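PDB 4O7Y: phosphoribosylaminoimidazole-succinocarboxamide synthase from Pyrococcus horikoshii, which catalyses the ATP-dependent joining of L-aspartate to the carboxylate of a phosphoribosyl-aminoimidazole (CAIR), giving SAICAR on the de novo purine route to IMP. Local coordinates for residues A[92-97]-A[169-174]; A[36-41]-A[211-216]. All coordinates share one frame; numbering follows the deposited sequence. Where two conformers were deposited one is given.

Contact 1. Residues A[92-97]-A[169-174]; sequences VRNVVA and IILVDF. With C5P (cytidine-5'-monophosphate), chain B.
Arg-93 and Asp-173 sit side by side as a non-hydrogen-bonded antiparallel pair, reaching toward the bound cytidine monophosphate. Going out along Arg-93 in the conformer described, CB packs on CB of Asp-173 at 4.0 Å and CG keeps beside it; the chain bends at chi3 (71°), bringing the guanidinium round to the nucleotide. NE donates to a water that also bonds OD2 of Asp-173, and NH1 makes a nearly straight bond to O3P (171°). NH2 of Arg-93 donates to O2P of the nucleotide at 2.7 Å and lies 3.3 Å from OD2 of Asp-173, a salt bridge of charges alone, since OD2 lies well out of the guanidinium plane; the planes are 81° apart. The ribose O3' donates to OD1 of Asp-173 at 2.6 Å. Strands 84-93 and 169-180 are neighbours in the large antiparallel sheet, and Val-92 and Phe-174 form the hydrogen-bonded pair next along, the valine CB 3.7 Å from CE2 of the ring. At Asn-94 the chain turns a corner, and Val-172 O accepts from Asn-94 N and Val-95 N. ND2 of Asn-94 bonds Leu-171 O at 3.0 Å from above the carbonyl plane, and also OD1 of Asn-157 on helix 143-165. An alanine here would remove that amide and is likely to leave Leu-171 O and Asn-157 short of a donor. CG1 of Val-172 meets CB of Ala-97 at 3.8 Å.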
# COMPACT_ATOMS: atom_id res chain seq x y z
N VAL A 92 -6.01 10.05 -6.01
CA VAL A 92 -6.73 10.76 -4.94
C VAL A 92 -8.19 10.30 -5.03
O VAL A 92 -8.74 10.26 -6.11
CB VAL A 92 -6.67 12.29 -5.13
CG1 VAL A 92 -7.34 13.01 -3.97
CG2 VAL A 92 -5.24 12.75 -5.27
N ARG A 93 -8.78 9.94 -3.89
CA ARG A 93 -10.13 9.37 -3.85
C ARG A 93 -11.02 10.12 -2.84
O ARG A 93 -10.63 10.32 -1.69
CB ARG A 93 -10.05 7.87 -3.54
CG ARG A 93 -8.78 7.20 -4.08
CD ARG A 93 -8.74 5.69 -3.91
NE ARG A 93 -9.68 5.05 -4.81
CZ ARG A 93 -9.39 4.21 -5.80
NH1 ARG A 93 -8.14 3.79 -6.04
NH2 ARG A 93 -10.39 3.73 -6.53
N ASN A 94 -12.19 10.58 -3.30
CA ASN A 94 -13.19 11.26 -2.46
C ASN A 94 -14.38 10.37 -2.12
O ASN A 94 -14.96 10.48 -1.02
CB ASN A 94 -13.68 12.53 -3.14
CG ASN A 94 -12.53 13.48 -3.46
OD1 ASN A 94 -11.78 13.89 -2.55
ND2 ASN A 94 -12.36 13.81 -4.73
N VAL A 95 -14.69 9.47 -3.04
CA VAL A 95 -15.86 8.61 -2.97
C VAL A 95 -15.41 7.18 -3.29
O VAL A 95 -14.59 7.01 -4.20
CB VAL A 95 -16.90 9.10 -3.99
CG1 VAL A 95 -18.05 8.10 -4.15
CG2 VAL A 95 -17.42 10.49 -3.60
N VAL A 96 -15.87 6.18 -2.53
CA VAL A 96 -15.48 4.78 -2.77
C VAL A 96 -15.95 4.27 -4.15
O VAL A 96 -17.15 4.38 -4.55
CB VAL A 96 -15.91 3.83 -1.61
CG1 VAL A 96 -15.59 2.39 -1.92
CG2 VAL A 96 -15.20 4.20 -0.32
N ALA A 97 -14.99 3.71 -4.88
CA ALA A 97 -15.26 3.14 -6.21
C ALA A 97 -14.05 2.31 -6.63
O ALA A 97 -12.97 2.42 -6.02
CB ALA A 97 -15.53 4.25 -7.24
N ILE A 169 -21.12 17.89 -11.22
CA ILE A 169 -20.29 16.69 -11.35
C ILE A 169 -19.54 16.39 -10.06
O ILE A 169 -18.88 17.27 -9.50
CB ILE A 169 -19.27 16.86 -12.51
CG1 ILE A 169 -20.02 17.15 -13.82
CG2 ILE A 169 -18.35 15.63 -12.61
CD1 ILE A 169 -19.25 17.95 -14.85
N ILE A 170 -19.65 15.16 -9.58
CA ILE A 170 -18.88 14.68 -8.44
C ILE A 170 -17.54 14.13 -8.95
O ILE A 170 -17.50 13.22 -9.77
CB ILE A 170 -19.62 13.59 -7.64
CG1 ILE A 170 -21.00 14.11 -7.20
CG2 ILE A 170 -18.83 13.21 -6.39
CD1 ILE A 170 -22.02 13.02 -6.98
N LEU A 171 -16.45 14.70 -8.45
CA LEU A 171 -15.13 14.14 -8.68
C LEU A 171 -14.92 12.98 -7.73
O LEU A 171 -14.63 13.15 -6.54
CB LEU A 171 -14.05 15.21 -8.50
CG LEU A 171 -12.62 14.71 -8.74
CD1 LEU A 171 -12.46 14.18 -10.15
CD2 LEU A 171 -11.66 15.86 -8.45
N VAL A 172 -15.14 11.77 -8.24
CA VAL A 172 -15.17 10.57 -7.41
C VAL A 172 -13.73 10.17 -7.03
O VAL A 172 -13.42 9.97 -5.86
CB VAL A 172 -15.93 9.45 -8.15
CG1 VAL A 172 -15.54 8.05 -7.64
CG2 VAL A 172 -17.45 9.68 -8.06
N ASP A 173 -12.84 10.10 -8.02
CA ASP A 173 -11.40 9.85 -7.79
C ASP A 173 -10.65 10.24 -9.06
O ASP A 173 -11.28 10.60 -10.04
CB ASP A 173 -11.12 8.39 -7.35
CG ASP A 173 -11.57 7.31 -8.40
OD1 ASP A 173 -11.51 7.53 -9.63
OD2 ASP A 173 -11.99 6.22 -8.00
N PHE A 174 -9.32 10.20 -9.04
CA PHE A 174 -8.55 10.47 -10.26
C PHE A 174 -7.09 10.11 -10.07
O PHE A 174 -6.61 9.95 -8.95
CB PHE A 174 -8.67 11.95 -10.71
CG PHE A 174 -8.15 12.94 -9.70
CD1 PHE A 174 -6.88 13.49 -9.84
CD2 PHE A 174 -8.92 13.32 -8.61
CE1 PHE A 174 -6.38 14.40 -8.91
CE2 PHE A 174 -8.44 14.25 -7.68
CZ PHE A 174 -7.15 14.79 -7.82
O3P C5P B . -7.57 2.12 -8.52
P C5P B . -8.75 2.21 -9.50
O1P C5P B . -8.67 1.25 -10.64
O2P C5P B . -10.08 2.24 -8.78
O5' C5P B . -8.66 3.61 -10.23
C5' C5P B . -8.57 4.85 -9.47
C4' C5P B . -8.67 6.07 -10.40
O4' C5P B . -7.39 6.24 -11.03
C3' C5P B . -9.68 5.94 -11.55
O3' C5P B . -10.19 7.24 -11.88
C2' C5P B . -8.87 5.44 -12.73
O2' C5P B . -9.43 5.87 -13.98
C1' C5P B . -7.52 6.08 -12.45
N1 C5P B . -6.39 5.29 -12.97
C2 C5P B . -5.72 5.71 -14.16
N3 C5P B . -4.67 4.98 -14.64
C4 C5P B . -4.27 3.87 -13.98
C5 C5P B . -4.93 3.42 -12.82
C6 C5P B . -6.00 4.17 -12.32
O2 C5P B . -6.07 6.74 -14.77
N4 C5P B . -3.23 3.15 -14.46
O HOH W 1 -12.40 5.76 -5.33

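Contact 2. Residues A[36-41]-A[211-216]; sequences GTKKAR and DVFRFD. With C5P (cytidine-5'-monophosphate), chain B; PO4 (phosphate ion), chain C.
Three oxygens from the end of helix 211-214 and the turn after it grip NZ of Lys-38. Phe-213 O is met by NZ of Lys-38 at 2.8 Å, almost straight on (C=O...N 167°); Arg-214 O is 3.2 Å from the same NZ, which stands well above that carbonyl's plane. The third is OD1 of Asp-216, 2.9 Å from NZ of Lys-38, which comes from above the carboxylate plane and adds a salt bridge. Lys-38 gets there fully stretched: CG is anti to the backbone N (chi1 -177°) and every later torsion is near 180°, carrying the amine across to the helix. On the way its methylenes slide past the ring: CG of Lys-38 is 3.7 Å from CZ of Phe-213. Ala-40 sets its CB 3.7 Å from CE1 of Phe-213. The Phe-213 ring packs the helix against the hairpin 30-33/38-41 and also meets Phe-42 at a steep angle. Arg-214 holds a phosphate ion, probably from the crystallisation liquor, with NE and NH1 both on O2; NH1 also reaches O2' of the nucleotide at 3.0 Å. NH2 is tied to OD1 of Asp-211, which should fix the rotation of the guanidinium. Bound to two carbonyls, the lysine ammonium probably neutralises part of the negative potential at the end of this short helix, and Asp-216 probably helps to balance the lysine's charge.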
# COMPACT_ATOMS: atom_id res chain seq x y z
N GLY A 36 -5.06 -3.65 -20.27
CA GLY A 36 -5.16 -3.78 -21.72
C GLY A 36 -5.66 -5.10 -22.27
O GLY A 36 -5.33 -5.46 -23.39
N THR A 37 -6.46 -5.84 -21.50
CA THR A 37 -7.08 -7.07 -22.03
C THR A 37 -8.38 -6.78 -22.79
O THR A 37 -8.85 -7.60 -23.57
CB THR A 37 -7.33 -8.14 -20.95
OG1 THR A 37 -8.28 -7.65 -19.99
CG2 THR A 37 -6.03 -8.50 -20.24
N LYS A 38 -8.96 -5.60 -22.53
CA LYS A 38 -10.13 -5.10 -23.25
C LYS A 38 -9.72 -3.88 -24.08
O LYS A 38 -9.06 -2.98 -23.56
CB LYS A 38 -11.23 -4.71 -22.25
CG LYS A 38 -12.51 -4.23 -22.90
CD LYS A 38 -13.61 -4.00 -21.88
CE LYS A 38 -14.89 -3.55 -22.57
NZ LYS A 38 -16.10 -3.55 -21.67
N LYS A 39 -10.11 -3.85 -25.35
CA LYS A 39 -9.66 -2.79 -26.28
C LYS A 39 -10.76 -2.38 -27.25
O LYS A 39 -11.47 -3.23 -27.78
CB LYS A 39 -8.47 -3.25 -27.12
CG LYS A 39 -7.16 -3.51 -26.40
CD LYS A 39 -6.13 -4.01 -27.42
CE LYS A 39 -4.87 -4.54 -26.74
NZ LYS A 39 -4.11 -5.41 -27.69
N ALA A 40 -10.86 -1.09 -27.52
CA ALA A 40 -11.75 -0.52 -28.54
C ALA A 40 -11.17 0.80 -29.00
O ALA A 40 -10.24 1.34 -28.37
CB ALA A 40 -13.15 -0.30 -27.97
N ARG A 41 -11.70 1.33 -30.10
CA ARG A 41 -11.34 2.66 -30.59
C ARG A 41 -12.61 3.51 -30.63
O ARG A 41 -13.67 3.03 -31.05
CB ARG A 41 -10.70 2.58 -31.98
CG ARG A 41 -9.64 1.49 -32.13
CD ARG A 41 -9.00 1.51 -33.52
NE ARG A 41 -8.25 2.75 -33.75
CZ ARG A 41 -8.75 3.86 -34.28
NH1 ARG A 41 -10.02 3.92 -34.65
NH2 ARG A 41 -7.96 4.93 -34.44
N ASP A 211 -15.43 4.42 -17.05
CA ASP A 211 -16.20 3.29 -16.50
C ASP A 211 -17.34 2.85 -17.45
O ASP A 211 -17.74 1.69 -17.46
CB ASP A 211 -16.74 3.61 -15.10
CG ASP A 211 -15.70 3.42 -13.99
OD1 ASP A 211 -14.68 2.71 -14.17
OD2 ASP A 211 -15.94 3.96 -12.90
N VAL A 212 -17.84 3.79 -18.26
CA VAL A 212 -18.82 3.50 -19.31
C VAL A 212 -18.26 2.45 -20.28
O VAL A 212 -18.96 1.52 -20.65
CB VAL A 212 -19.19 4.80 -20.04
CG1 VAL A 212 -19.91 4.54 -21.36
CG2 VAL A 212 -20.00 5.69 -19.09
N PHE A 213 -16.98 2.59 -20.64
CA PHE A 213 -16.29 1.57 -21.44
C PHE A 213 -15.90 0.35 -20.63
O PHE A 213 -16.10 -0.78 -21.08
CB PHE A 213 -15.09 2.18 -22.18
CG PHE A 213 -14.11 1.17 -22.73
CD1 PHE A 213 -14.47 0.31 -23.77
CD2 PHE A 213 -12.81 1.10 -22.23
CE1 PHE A 213 -13.56 -0.60 -24.29
CE2 PHE A 213 -11.89 0.19 -22.74
CZ PHE A 213 -12.27 -0.67 -23.78
N ARG A 214 -15.35 0.56 -19.43
CA ARG A 214 -14.92 -0.57 -18.60
C ARG A 214 -16.08 -1.55 -18.39
O ARG A 214 -15.90 -2.75 -18.54
CB ARG A 214 -14.39 -0.13 -17.23
CG ARG A 214 -12.96 0.37 -17.23
CD ARG A 214 -12.53 0.76 -15.82
NE ARG A 214 -11.28 1.54 -15.86
CZ ARG A 214 -11.17 2.85 -15.59
NH1 ARG A 214 -9.98 3.43 -15.68
NH2 ARG A 214 -12.23 3.58 -15.23
N PHE A 215 -17.25 -1.01 -18.04
CA PHE A 215 -18.38 -1.86 -17.65
C PHE A 215 -19.61 -1.78 -18.57
O PHE A 215 -20.72 -2.11 -18.15
CB PHE A 215 -18.76 -1.56 -16.19
CG PHE A 215 -17.61 -1.69 -15.24
CD1 PHE A 215 -17.02 -2.94 -15.03
CD2 PHE A 215 -17.12 -0.58 -14.57
CE1 PHE A 215 -15.95 -3.06 -14.16
CE2 PHE A 215 -16.03 -0.70 -13.71
CZ PHE A 215 -15.45 -1.94 -13.51
N ASP A 216 -19.40 -1.36 -19.82
CA ASP A 216 -20.47 -1.33 -20.82
C ASP A 216 -21.72 -0.63 -20.31
O ASP A 216 -22.85 -1.13 -20.43
CB ASP A 216 -20.75 -2.76 -21.32
CG ASP A 216 -19.49 -3.47 -21.78
OD1 ASP A 216 -18.75 -2.91 -22.61
OD2 ASP A 216 -19.22 -4.58 -21.30
O3P C5P B . -7.57 2.12 -8.52
P C5P B . -8.75 2.21 -9.50
O1P C5P B . -8.67 1.25 -10.64
O2P C5P B . -10.08 2.24 -8.78
O5' C5P B . -8.66 3.61 -10.23
C5' C5P B . -8.57 4.85 -9.47
C4' C5P B . -8.67 6.07 -10.40
O4' C5P B . -7.39 6.24 -11.03
C3' C5P B . -9.68 5.94 -11.55
O3' C5P B . -10.19 7.24 -11.88
C2' C5P B . -8.87 5.44 -12.73
O2' C5P B . -9.43 5.87 -13.98
C1' C5P B . -7.52 6.08 -12.45
N1 C5P B . -6.39 5.29 -12.97
C2 C5P B . -5.72 5.71 -14.16
N3 C5P B . -4.67 4.98 -14.64
C4 C5P B . -4.27 3.87 -13.98
C5 C5P B . -4.93 3.42 -12.82
C6 C5P B . -6.00 4.17 -12.32
O2 C5P B . -6.07 6.74 -14.77
N4 C5P B . -3.23 3.15 -14.46
P PO4 C . -7.96 0.19 -16.66
O1 PO4 C . -8.89 -0.96 -16.32
O2 PO4 C . -8.78 1.36 -17.15
O3 PO4 C . -7.18 0.58 -15.42
O4 PO4 C . -6.96 -0.19 -17.74

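Along the chain the segments come in the order 36-41, 92-97, 169-174, 211-216, so contact 1 falls wholly between the two halves of contact 2, and contact 2 brings together parts 170 residues apart. The centres are 19 Å apart and the nearest atoms about 6 Å, without touching. Contact 1 is buried in the large antiparallel sheet; contact 2 lies at the surface, where the small hairpin meets a short helix. They share no strand, but the cytidine monophosphate spans them, its phosphate and O3' held from contact 1 and its O2' from contact 2. Arg-198 of strand 197-201 also ties them, pairing with Asp-173 and Asp-211, so both help to form the site this nucleotide occupies.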